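Local coordinates for protein arginine kinase (Anthopleura japonica, PDB 4RF6) that catalyses the reversible transfer of a phosphoryl group from ATP to L-arginine, giving phosphoarginine and ADP, in a single chain carrying two kinase repeats, at residues T482-A487 with G599-R604; E508-G513 with K614-Q619; E583-R588 with Y626-P631. All coordinates share one frame; numbering follows the deposited sequence. Where two conformers were deposited one is given.

Contact 1. Residues T482-A487 with G599-R604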
loop_
_atom_site.group_PDB
_atom_site.type_symbol
_atom_site.label_atom_id
_atom_site.label_comp_id
_atom_site.label_asym_id
_atom_site.label_seq_id
_atom_site.Cartn_x
_atom_site.Cartn_y
_atom_site.Cartn_z
ATOM N N THR A 482 34.331 -3.002 9.572
ATOM C CA THR A 482 34.240 -1.543 9.548
ATOM C C THR A 482 32.998 -1.135 8.769
ATOM O O THR A 482 32.774 -1.631 7.663
ATOM C CB THR A 482 35.487 -0.915 8.891
ATOM O OG1 THR A 482 36.645 -1.209 9.683
ATOM C CG2 THR A 482 35.334 0.595 8.789
ATOM N N ARG A 483 32.190 -0.245 9.342
ATOM C CA ARG A 483 30.899 0.093 8.756
ATOM C C ARG A 483 30.645 1.591 8.872
ATOM O O ARG A 483 30.848 2.181 9.940
ATOM C CB ARG A 483 29.798 -0.667 9.497
ATOM C CG ARG A 483 28.382 -0.505 8.953
ATOM C CD ARG A 483 27.426 -1.391 9.753
ATOM N NE ARG A 483 26.029 -1.270 9.340
ATOM C CZ ARG A 483 25.167 -0.390 9.845
ATOM N NH1 ARG A 483 25.545 0.466 10.786
ATOM N NH2 ARG A 483 23.918 -0.366 9.408
ATOM N N ILE A 484 30.208 2.215 7.783
ATOM C CA ILE A 484 29.811 3.621 7.854
ATOM C C ILE A 484 28.485 3.839 7.148
ATOM O O ILE A 484 28.342 3.516 5.965
ATOM C CB ILE A 484 30.871 4.570 7.256
ATOM C CG1 ILE A 484 32.236 4.357 7.919
ATOM C CG2 ILE A 484 30.423 6.019 7.416
ATOM C CD1 ILE A 484 33.374 5.153 7.273
ATOM N N ARG A 485 27.525 4.390 7.885
ATOM C CA ARG A 485 26.180 4.634 7.374
ATOM C C ARG A 485 25.875 6.127 7.395
ATOM O O ARG A 485 26.279 6.825 8.328
ATOM C CB ARG A 485 25.157 3.890 8.244
ATOM C CG ARG A 485 23.686 4.259 8.001
ATOM C CD ARG A 485 23.205 5.390 8.923
ATOM N NE ARG A 485 22.817 4.914 10.249
ATOM C CZ ARG A 485 22.393 5.704 11.229
ATOM N NH1 ARG A 485 22.312 7.016 11.036
ATOM N NH2 ARG A 485 22.052 5.185 12.401
ATOM N N VAL A 486 25.150 6.616 6.390
ATOM C CA VAL A 486 24.584 7.964 6.470
ATOM C C VAL A 486 23.096 7.930 6.138
ATOM O O VAL A 486 22.654 7.173 5.273
ATOM C CB VAL A 486 25.313 9.004 5.569
ATOM C CG1 VAL A 486 26.754 9.192 6.005
ATOM C CG2 VAL A 486 25.242 8.610 4.107
ATOM N N ALA A 487 22.322 8.732 6.855
ATOM C CA ALA A 487 20.923 8.939 6.516
ATOM C C ALA A 487 20.853 10.173 5.631
ATOM O O ALA A 487 21.516 11.170 5.903
ATOM C CB ALA A 487 20.098 9.150 7.770
ATOM N N GLY A 599 39.326 4.013 5.470
ATOM C CA GLY A 599 39.517 4.915 4.347
ATOM C C GLY A 599 38.858 4.405 3.082
ATOM O O GLY A 599 38.275 5.173 2.310
ATOM N N SER A 600 38.949 3.095 2.870
ATOM C CA SER A 600 38.321 2.458 1.717
ATOM C C SER A 600 36.801 2.465 1.843
ATOM O O SER A 600 36.083 2.799 0.890
ATOM C CB SER A 600 38.824 1.023 1.574
ATOM O OG SER A 600 38.110 0.334 0.568
ATOM N N VAL A 601 36.309 2.084 3.021
ATOM C CA VAL A 601 34.873 2.098 3.292
ATOM C C VAL A 601 34.298 3.496 3.057
ATOM O O VAL A 601 33.262 3.659 2.403
ATOM C CB VAL A 601 34.572 1.658 4.739
ATOM C CG1 VAL A 601 33.097 1.851 5.071
ATOM C CG2 VAL A 601 35.004 0.205 4.974
ATOM N N PHE A 602 34.976 4.505 3.596
ATOM C CA PHE A 602 34.537 5.888 3.443
ATOM C C PHE A 602 34.686 6.375 2.004
ATOM O O PHE A 602 33.860 7.152 1.514
ATOM C CB PHE A 602 35.306 6.814 4.386
ATOM C CG PHE A 602 34.780 8.225 4.401
ATOM C CD1 PHE A 602 33.441 8.473 4.667
ATOM C CD2 PHE A 602 35.621 9.298 4.143
ATOM C CE1 PHE A 602 32.950 9.771 4.674
ATOM C CE2 PHE A 602 35.141 10.598 4.149
ATOM C CZ PHE A 602 33.803 10.836 4.417
ATOM N N GLY A 603 35.744 5.929 1.333
ATOM C CA GLY A 603 35.951 6.287 -0.060
ATOM C C GLY A 603 34.831 5.744 -0.933
ATOM O O GLY A 603 34.334 6.430 -1.832
ATOM N N ARG A 604 34.429 4.505 -0.665
ATOM C CA ARG A 604 33.317 3.898 -1.390
ATOM C C ARG A 604 32.015 4.631 -1.069
ATOM O O ARG A 604 31.217 4.922 -1.965
ATOM C CB ARG A 604 33.192 2.415 -1.039
ATOM C CG ARG A 604 32.054 1.698 -1.770
ATOM C CD ARG A 604 31.986 0.215 -1.417
ATOM N NE ARG A 604 33.309 -0.397 -1.337
ATOM C CZ ARG A 604 33.908 -0.730 -0.196
ATOM N NH1 ARG A 604 33.301 -0.517 0.967
ATOM N NH2 ARG A 604 35.114 -1.276 -0.216
#

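Contact 2. Residues E508-G513 with K614-Q619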
loop_
_atom_site.group_PDB
_atom_site.type_symbol
_atom_site.label_atom_id
_atom_site.label_comp_id
_atom_site.label_asym_id
_atom_site.label_seq_id
_atom_site.Cartn_x
_atom_site.Cartn_y
_atom_site.Cartn_z
ATOM N N GLU A 508 11.210 6.845 -4.764
ATOM C CA GLU A 508 11.653 5.489 -5.082
ATOM C C GLU A 508 12.128 5.414 -6.534
ATOM O O GLU A 508 13.190 4.864 -6.825
ATOM C CB GLU A 508 10.543 4.458 -4.847
ATOM C CG GLU A 508 11.033 3.024 -5.033
ATOM C CD GLU A 508 9.921 2.017 -5.281
ATOM O OE1 GLU A 508 10.212 0.806 -5.207
ATOM O OE2 GLU A 508 8.775 2.433 -5.561
ATOM N N ARG A 509 11.343 5.998 -7.434
ATOM C CA ARG A 509 11.651 5.971 -8.864
ATOM C C ARG A 509 12.985 6.646 -9.180
ATOM O O ARG A 509 13.802 6.112 -9.936
ATOM C CB ARG A 509 10.526 6.654 -9.652
ATOM C CG ARG A 509 10.612 6.465 -11.159
ATOM C CD ARG A 509 9.541 7.264 -11.895
ATOM N NE ARG A 509 9.950 8.649 -12.131
ATOM C CZ ARG A 509 9.568 9.677 -11.380
ATOM N NH1 ARG A 509 9.985 10.905 -11.658
ATOM N NH2 ARG A 509 8.763 9.475 -10.349
ATOM N N LYS A 510 13.211 7.820 -8.599
ATOM C CA LYS A 510 14.427 8.579 -8.895
ATOM C C LYS A 510 15.674 7.988 -8.243
ATOM O O LYS A 510 16.755 8.000 -8.838
ATOM C CB LYS A 510 14.260 10.050 -8.520
ATOM C CG LYS A 510 13.027 10.687 -9.135
ATOM C CD LYS A 510 13.221 12.148 -9.497
ATOM C CE LYS A 510 13.286 13.043 -8.280
ATOM N NZ LYS A 510 12.841 14.429 -8.620
ATOM N N VAL A 511 15.532 7.466 -7.027
ATOM C CA VAL A 511 16.667 6.819 -6.358
ATOM C C VAL A 511 17.095 5.543 -7.097
ATOM O O VAL A 511 18.283 5.358 -7.402
ATOM C CB VAL A 511 16.373 6.507 -4.879
ATOM C CG1 VAL A 511 17.513 5.719 -4.275
ATOM C CG2 VAL A 511 16.156 7.800 -4.096
ATOM N N VAL A 512 16.125 4.672 -7.386
ATOM C CA VAL A 512 16.385 3.452 -8.158
ATOM C C VAL A 512 17.078 3.782 -9.478
ATOM O O VAL A 512 18.025 3.101 -9.871
ATOM C CB VAL A 512 15.096 2.652 -8.430
ATOM C CG1 VAL A 512 15.357 1.510 -9.419
ATOM C CG2 VAL A 512 14.545 2.099 -7.132
ATOM N N GLY A 513 16.614 4.841 -10.142
ATOM C CA GLY A 513 17.247 5.324 -11.359
ATOM C C GLY A 513 18.738 5.576 -11.201
ATOM O O GLY A 513 19.554 5.047 -11.969
ATOM N N LYS A 614 24.723 14.731 -6.590
ATOM C CA LYS A 614 24.814 15.425 -7.869
ATOM C C LYS A 614 23.547 15.235 -8.720
ATOM O O LYS A 614 23.064 16.179 -9.350
ATOM C CB LYS A 614 26.059 14.939 -8.612
ATOM C CG LYS A 614 26.077 15.196 -10.107
ATOM C CD LYS A 614 27.081 14.266 -10.776
ATOM C CE LYS A 614 27.085 14.420 -12.289
ATOM N NZ LYS A 614 27.891 15.586 -12.741
ATOM N N GLN A 615 22.990 14.026 -8.718
ATOM C CA GLN A 615 21.801 13.755 -9.525
ATOM C C GLN A 615 20.488 14.239 -8.899
ATOM O O GLN A 615 19.599 14.719 -9.610
ATOM C CB GLN A 615 21.701 12.266 -9.866
ATOM C CG GLN A 615 22.774 11.768 -10.827
ATOM C CD GLN A 615 22.369 10.494 -11.543
ATOM O OE1 GLN A 615 21.258 10.391 -12.064
ATOM N NE2 GLN A 615 23.267 9.512 -11.568
ATOM N N LEU A 616 20.373 14.126 -7.578
ATOM C CA LEU A 616 19.090 14.360 -6.910
ATOM C C LEU A 616 19.067 15.540 -5.946
ATOM O O LEU A 616 18.037 16.206 -5.799
ATOM C CB LEU A 616 18.652 13.101 -6.153
ATOM C CG LEU A 616 18.505 11.830 -6.988
ATOM C CD1 LEU A 616 18.068 10.657 -6.123
ATOM C CD2 LEU A 616 17.521 12.048 -8.120
ATOM N N GLY A 617 20.186 15.779 -5.267
ATOM C CA GLY A 617 20.222 16.768 -4.199
ATOM C C GLY A 617 19.659 16.221 -2.894
ATOM O O GLY A 617 18.761 15.368 -2.905
ATOM N N PHE A 618 20.183 16.712 -1.772
ATOM C CA PHE A 618 19.721 16.306 -0.443
ATOM C C PHE A 618 19.114 17.486 0.303
ATOM O O PHE A 618 19.435 18.639 0.007
ATOM C CB PHE A 618 20.889 15.754 0.382
ATOM C CG PHE A 618 21.541 14.549 -0.220
ATOM C CD1 PHE A 618 20.779 13.563 -0.836
ATOM C CD2 PHE A 618 22.921 14.402 -0.178
ATOM C CE1 PHE A 618 21.389 12.444 -1.398
ATOM C CE2 PHE A 618 23.534 13.290 -0.731
ATOM C CZ PHE A 618 22.771 12.310 -1.346
ATOM N N GLN A 619 18.241 17.196 1.268
ATOM C CA GLN A 619 17.716 18.221 2.164
ATOM C C GLN A 619 18.792 18.591 3.186
ATOM O O GLN A 619 19.380 17.713 3.834
ATOM C CB GLN A 619 16.450 17.724 2.861
ATOM C CG GLN A 619 15.351 17.317 1.874
ATOM C CD GLN A 619 14.046 16.941 2.546
ATOM O OE1 GLN A 619 13.654 17.533 3.556
ATOM N NE2 GLN A 619 13.357 15.956 1.977
HETATM O O HOH W 1 15.539 15.181 -6.808
#

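Contact 3. Residues E583-R588 with Y626-P631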
loop_
_atom_site.group_PDB
_atom_site.type_symbol
_atom_site.label_atom_id
_atom_site.label_comp_id
_atom_site.label_asym_id
_atom_site.label_seq_id
_atom_site.Cartn_x
_atom_site.Cartn_y
_atom_site.Cartn_z
ATOM N N GLU A 583 12.730 3.686 4.179
ATOM C CA GLU A 583 12.549 3.053 5.479
ATOM C C GLU A 583 12.175 4.130 6.515
ATOM O O GLU A 583 11.049 4.638 6.504
ATOM C CB GLU A 583 13.813 2.283 5.879
ATOM C CG GLU A 583 13.644 1.354 7.081
ATOM C CD GLU A 583 14.443 1.810 8.291
ATOM O OE1 GLU A 583 15.352 2.652 8.123
ATOM O OE2 GLU A 583 14.153 1.324 9.406
ATOM N N GLU A 584 13.107 4.500 7.392
ATOM C CA GLU A 584 12.861 5.572 8.365
ATOM C C GLU A 584 13.182 6.928 7.744
ATOM O O GLU A 584 12.452 7.906 7.932
ATOM C CB GLU A 584 13.699 5.363 9.630
ATOM C CG GLU A 584 13.429 6.383 10.740
ATOM C CD GLU A 584 14.218 6.094 12.010
ATOM O OE1 GLU A 584 14.972 5.101 12.029
ATOM O OE2 GLU A 584 14.081 6.856 12.988
ATOM N N ASP A 585 14.301 6.981 7.030
ATOM C CA ASP A 585 14.602 8.104 6.159
ATOM C C ASP A 585 14.431 7.633 4.721
ATOM O O ASP A 585 14.301 6.431 4.458
ATOM C CB ASP A 585 16.028 8.610 6.386
ATOM C CG ASP A 585 16.184 9.345 7.701
ATOM O OD1 ASP A 585 15.807 10.534 7.754
ATOM O OD2 ASP A 585 16.679 8.732 8.673
ATOM N N GLN A 586 14.424 8.576 3.790
ATOM C CA GLN A 586 14.233 8.231 2.391
ATOM C C GLN A 586 15.420 7.413 1.899
ATOM O O GLN A 586 15.261 6.472 1.118
ATOM C CB GLN A 586 14.000 9.509 1.581
ATOM C CG GLN A 586 12.672 10.176 1.994
ATOM C CD GLN A 586 12.583 11.659 1.683
ATOM O OE1 GLN A 586 13.355 12.195 0.886
ATOM N NE2 GLN A 586 11.625 12.331 2.316
ATOM N N LEU A 587 16.602 7.753 2.411
ATOM C CA LEU A 587 17.831 7.036 2.096
ATOM C C LEU A 587 18.610 6.662 3.350
ATOM O O LEU A 587 18.929 7.528 4.177
ATOM C CB LEU A 587 18.724 7.881 1.191
ATOM C CG LEU A 587 18.156 8.196 -0.186
ATOM C CD1 LEU A 587 18.995 9.235 -0.898
ATOM C CD2 LEU A 587 18.091 6.912 -0.999
ATOM N N ARG A 588 18.911 5.373 3.492
ATOM C CA ARG A 588 19.914 4.937 4.456
ATOM C C ARG A 588 21.017 4.252 3.662
ATOM O O ARG A 588 20.785 3.234 3.001
ATOM C CB ARG A 588 19.329 3.990 5.497
ATOM C CG ARG A 588 20.293 3.722 6.642
ATOM C CD ARG A 588 19.981 2.419 7.348
ATOM N NE ARG A 588 19.466 2.632 8.694
ATOM C CZ ARG A 588 19.696 1.807 9.713
ATOM N NH1 ARG A 588 20.434 0.720 9.530
ATOM N NH2 ARG A 588 19.192 2.068 10.912
ATOM N N TYR A 626 22.444 17.872 7.154
ATOM C CA TYR A 626 21.439 17.100 6.424
ATOM C C TYR A 626 20.202 16.862 7.276
ATOM O O TYR A 626 20.296 16.477 8.447
ATOM C CB TYR A 626 22.013 15.791 5.875
ATOM C CG TYR A 626 23.080 16.049 4.835
ATOM C CD1 TYR A 626 22.739 16.432 3.542
ATOM C CD2 TYR A 626 24.425 15.943 5.156
ATOM C CE1 TYR A 626 23.710 16.689 2.595
ATOM C CE2 TYR A 626 25.397 16.189 4.223
ATOM C CZ TYR A 626 25.036 16.565 2.945
ATOM O OH TYR A 626 26.018 16.819 2.009
ATOM N N LEU A 627 19.043 17.118 6.682
ATOM C CA LEU A 627 17.779 17.047 7.403
ATOM C C LEU A 627 17.221 15.639 7.460
ATOM O O LEU A 627 17.391 14.838 6.533
ATOM C CB LEU A 627 16.748 17.978 6.772
ATOM C CG LEU A 627 17.129 19.451 6.824
ATOM C CD1 LEU A 627 16.053 20.292 6.178
ATOM C CD2 LEU A 627 17.326 19.881 8.263
ATOM N N SER A 628 16.543 15.347 8.562
ATOM C CA SER A 628 15.935 14.044 8.768
ATOM C C SER A 628 14.646 14.285 9.514
ATOM O O SER A 628 14.518 15.298 10.205
ATOM C CB SER A 628 16.857 13.160 9.606
ATOM O OG SER A 628 16.246 11.914 9.884
ATOM N N GLY A 629 13.691 13.370 9.373
ATOM C CA GLY A 629 12.445 13.441 10.116
ATOM C C GLY A 629 12.736 13.283 11.595
ATOM O O GLY A 629 12.035 13.843 12.444
ATOM N N CYS A 630 13.763 12.500 11.920
ATOM C CA CYS A 630 14.186 12.342 13.309
ATOM C C CYS A 630 15.381 13.246 13.577
ATOM O O CYS A 630 16.426 13.099 12.947
ATOM C CB CYS A 630 14.545 10.884 13.614
ATOM S SG CYS A 630 14.898 10.541 15.372
ATOM N N PRO A 631 15.224 14.200 14.508
ATOM C CA PRO A 631 16.267 15.173 14.855
ATOM C C PRO A 631 17.555 14.533 15.375
ATOM O O PRO A 631 18.575 15.216 15.430
ATOM C CB PRO A 631 15.608 16.016 15.953
ATOM C CG PRO A 631 14.119 15.871 15.703
ATOM C CD PRO A 631 13.963 14.450 15.231
HETATM O O HOH W 2 12.708 10.200 9.107
HETATM O O HOH W 3 12.876 11.847 6.683
#

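Contact 1. Residues T482-A487 with G599-R604
Thr482 and Ile484 of a central sheet strand meet Val601 and Phe602 of helix 598-616 in a buried, apolar strand-to-helix contact without a hydrogen bond between the two segments. The axes of 482-487 and 599-604 approach to 8.3 Å and run nearly the same way, 27° apart. Side chains on the strand alternate, so Thr482 and Ile484 both point at the helix while Arg483 between them points to the other face. Val601 answers this spacing with its fork. With CG1 anti to the backbone N (chi1 172°), that branch lies against Ile484, Val601 CG1 being 3.9 Å from Ile484 CG1. The second branch turns to the threonine methyl, with Val601 CG2 3.8 Å from Thr482 CG2. Thr482 thus gives the helix its methyl, whereas OG1 is taken up by the carbonyl of Gly595 in the link before the helix. Ile484 is extended at chi2 (174°), which lets its terminal methyl touch Val601 CG1 and Phe602 CB together: Ile484 CD1 lies 3.9 Å from Phe602 CB. The isoleucine therefore touches the root of the aromatic side chain, and the Phe602 side chain also packs on Met638 of the neighbouring strand 638-645. Further along, Ile484 also meets Leu605, and Val486 meets Val609, so the same helix covers successive inward-facing residues of the strand. On the far face, Arg483 and Arg485 correspond to Arg131 and Arg133 of the first repeat, which are predicted to bind ATP. A helix laid almost lengthwise on the middle of an eight-stranded antiparallel sheet, with arginines of the probable nucleotide site on the opposite face of the sheet, is the architecture of the phosphagen kinase C-terminal domain.

Contact 2. Residues E508-G513 with K614-Q619
The end of helix 598-616 meets helix 501-516 where Leu616 packs on Lys510 and Val511. Gln615 also turns to that helix, but its side chain packs farther on, at Val514 and Ser517, and its NE2 is bonded to Glu611. At Leu616 the two methyls divide the neighbours. Leu616 CD2 reaches the base of the lysine, 3.8 Å from Lys510 CB. Leu616 CD1 lies 4.0 Å from Val511 CG2, the two side chains crossing at about a right angle. The Val511 side chain leaves its helix away from Leu616, and contact is made through CG2, the branch beside the backbone N. Leu616 CD1 also lies 4.0 Å from Lys510 O. The leucine carbonyl faces a polar bridge: a water donates to Leu616 O at 2.9 Å and receives a weak bond from Lys510 NZ at 3.3 Å. The lysine chain, bent at chi2 and chi3, brings its amine to this water, and Tyr493 OH is a further weak partner. Gly617, with a positive phi of 80°, breaks the helix and pairs through its backbone with Lys491. The chain then turns inward: Phe618 packs on Leu587 of the sheet and back on the helix just ended, at Val609 and Ile612. Gln619 follows, with NE2 held by the carbonyls of Val490 and Ala494. The arrangement is a helix-helix contact on one face of the antiparallel sheet of the phosphagen kinase catalytic domain, at a glycine-terminated helix end.

Contact 3. Residues E583-R588 with Y626-P631
Asp585 OD1 is gripped by Ser628 OG, which donates to it at 2.6 Å, and by the side-chain amide of Asn489. The serine hydroxyl comes in on the syn lone pair of OD1, the side of the other carboxylate oxygen. Ser628 opens an ST turn: its OG also accepts from Cys630 N at 3.3 Å, with an N-H...O angle of 146°. One hydroxyl thus ties the turn to itself and to the loop that leads into strand 587-594. The serine reaches both partners with OG anti to the backbone N (chi1 176°). Two waters fill in beside this bond. One lies 2.6 Å from Glu584 O and the other takes the Gly629 N-H at 3.2 Å; their links to Asp585 OD1 are weak.

The two loops probably frame the guanidino-substrate site of this repeat. Glu584 and Cys630 are the counterparts of Glu232 and Cys278 in the first repeat, both assigned to substrate binding by similarity. Glu584 is steadied at its backbone, where its N donates to Glu583 OE1 at 3.0 Å, from above the carboxylate plane. Its side chain is extended and runs out beside the cysteine, where Glu584 OE2 stands 4.1 Å from Cys630 CB.

All three contacts belong to the catalytic part of the second repeat. Contacts 1 and 2 share helix 598-616, their centres about 19 Å apart without touching. Contact 3 lies about 14 Å from contact 2 and 18 Å from contact 1, centre to centre, and meets both. Toward contact 2, Leu587 CD2 is 3.5 Å from Val511 CG1, on the face of the sheet that carries the helices, and Gln619 O lies 2.9 Å from Leu627 N, a probable hydrogen bond. Toward contact 1, Ala487 CB is 3.6 Å from Asp585 OD2. Ala487, Arg483 and Arg485 share the other face, where the arginines lie beside Arg588, probably lining the nucleotide pocket next to the substrate loops of contact 3.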